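Local coordinates for MlnD (PDB 5IL5), which contributes a dehydratase domain to a trans-AT polyketide synthase of macrolactin biosynthesis, removing water from beta-hydroxyacyl intermediates carried on acyl carrier protein, at the interface of chains A and B. Residues are numbered along the deposited sequence; one frame, centred on the assembly and turned at random. Chains: chain A/B, MlnD.

The interface of chains A and B. Residues chain A 39, 46, 84-86, 115-117; chain B 40-43.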
# COMPACT_ATOMS: atom_id res chain seq x y z
N ASN A 39 -2.99 -1.01 1.20
CA ASN A 39 -2.60 0.37 0.98
C ASN A 39 -2.58 0.65 -0.51
O ASN A 39 -1.90 -0.04 -1.27
CB ASN A 39 -1.23 0.64 1.61
CG ASN A 39 -0.78 2.08 1.45
OD1 ASN A 39 -1.24 2.79 0.56
ND2 ASN A 39 0.10 2.52 2.34
N GLN A 46 -2.37 9.87 -0.23
CA GLN A 46 -2.30 8.72 0.66
C GLN A 46 -3.69 8.13 0.87
O GLN A 46 -4.65 8.85 1.14
CB GLN A 46 -1.73 9.17 2.00
CG GLN A 46 -1.72 8.14 3.11
CD GLN A 46 -0.55 7.16 3.03
OE1 GLN A 46 0.52 7.50 2.53
NE2 GLN A 46 -0.75 5.96 3.55
N MET A 84 -1.23 4.06 10.65
CA MET A 84 -0.35 3.51 9.63
C MET A 84 0.28 4.62 8.79
O MET A 84 1.47 4.56 8.46
CB MET A 84 -1.14 2.54 8.75
CG MET A 84 -1.49 1.23 9.44
SD MET A 84 -2.32 0.02 8.37
CE MET A 84 -3.84 0.88 7.98
N ALA A 85 -0.52 5.63 8.41
CA ALA A 85 -0.02 6.74 7.62
C ALA A 85 0.94 7.64 8.40
O ALA A 85 1.87 8.22 7.82
CB ALA A 85 -1.19 7.56 7.07
N SER A 86 0.74 7.79 9.71
CA SER A 86 1.56 8.69 10.51
C SER A 86 2.75 8.00 11.18
O SER A 86 3.71 8.69 11.55
CB SER A 86 0.72 9.36 11.61
OG SER A 86 0.44 8.46 12.66
N LEU A 115 -6.36 10.33 3.33
CA LEU A 115 -5.77 11.06 4.44
C LEU A 115 -4.87 12.16 3.89
O LEU A 115 -3.99 11.90 3.07
CB LEU A 115 -4.97 10.14 5.35
CG LEU A 115 -5.73 8.93 5.88
CD1 LEU A 115 -5.48 7.71 5.01
CD2 LEU A 115 -5.33 8.67 7.32
N THR A 116 -5.08 13.38 4.36
CA THR A 116 -4.34 14.53 3.85
C THR A 116 -3.59 15.20 5.00
O THR A 116 -4.23 15.78 5.90
CB THR A 116 -5.27 15.54 3.17
OG1 THR A 116 -6.07 14.86 2.20
CG2 THR A 116 -4.43 16.59 2.46
N PRO A 117 -2.26 15.16 5.02
CA PRO A 117 -1.51 15.86 6.07
C PRO A 117 -1.55 17.37 5.88
O PRO A 117 -1.65 17.88 4.76
CB PRO A 117 -0.08 15.33 5.89
CG PRO A 117 -0.01 14.97 4.44
CD PRO A 117 -1.37 14.45 4.09
N ILE B 40 3.75 0.31 0.84
CA ILE B 40 4.01 0.74 2.22
C ILE B 40 4.18 2.25 2.29
O ILE B 40 4.92 2.77 3.13
CB ILE B 40 5.25 0.03 2.78
CG1 ILE B 40 6.41 0.13 1.78
CG2 ILE B 40 4.91 -1.42 3.08
CD1 ILE B 40 7.78 -0.02 2.40
N SER B 41 3.47 2.97 1.42
CA SER B 41 3.54 4.42 1.40
C SER B 41 3.02 5.02 2.70
O SER B 41 2.20 4.41 3.40
CB SER B 41 2.74 4.97 0.23
OG SER B 41 3.16 4.37 -0.98
N ASP B 42 3.50 6.21 3.04
CA ASP B 42 3.01 6.94 4.20
C ASP B 42 3.13 8.43 3.93
O ASP B 42 3.55 8.86 2.85
CB ASP B 42 3.76 6.54 5.48
CG ASP B 42 5.26 6.81 5.39
OD1 ASP B 42 5.66 7.75 4.66
OD2 ASP B 42 6.04 6.10 6.05
N PHE B 43 2.78 9.24 4.94
CA PHE B 43 2.82 10.68 4.78
C PHE B 43 4.20 11.15 4.39
O PHE B 43 4.35 12.13 3.65
CB PHE B 43 2.40 11.37 6.08
CG PHE B 43 0.93 11.28 6.37
CD1 PHE B 43 -0.00 11.32 5.35
CD2 PHE B 43 0.50 11.14 7.67
CE1 PHE B 43 -1.35 11.24 5.64
CE2 PHE B 43 -0.84 11.06 7.96
CZ PHE B 43 -1.77 11.10 6.94
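The ring of B:Phe43 is inserted between the C-terminal end of helix 74-86 and strand 111-117 of chain A, and chain A hides 105 Å² of B:Phe43. A:Ala85 covers one face with its methyl group, a CH-pi contact in which CB of A:Ala85 lies 3.7 Å from the centroid of the B:Phe43 ring, displaced toward the rim. On the opposite face the pyrrolidine of A:Pro117 crosses obliquely, its CD 3.6 Å from CE1 of B:Phe43. The far tip of the ring runs up to A:Leu115, where CB sits 3.7 Å from CZ of B:Phe43, while the carbonyl oxygen of the same leucine lies in the ring plane at its edge. A:Gln46 crosses the phenylalanine at about a right angle, and its CG adds an aliphatic contact to CE1.

The backbone fixes the root of this side chain. The amide N of B:Phe43 donates to the carbonyl O of A:Ala85 at 3.2 Å; the bond is nearly straight (173° at H) and meets a lone pair in the carbonyl plane. With CG anti to the carbonyl carbon (chi1 -74°), the side chain places its ring between A:Ala85 and A:Pro117, so A:Ala85 serves both as acceptor and as packing surface.

Just upstream, the carbonyl O of B:Ser41 is approached by two side-chain amides, both weakly bonded: ND2 of A:Asn39 at 3.0 Å and NE2 of A:Gln46 at 3.3 Å. A:Asn39 reaches it with CG anti to the backbone N. A:Gln46 also starts anti but bends at chi2 (82°), which turns its amide toward the backbone of B:Ser41 and B:Asp42, with NE2 directed at the B:Ser41 O.

The loop segment B:40-43 thus docks onto the N-terminal hotdog region of its neighbour. Its twin, with the chains exchanged, makes the contact reciprocal and helps hold together the two-fold dimer of the deposited assembly, although the structure alone does not show that this pairing persists in the full-length synthase.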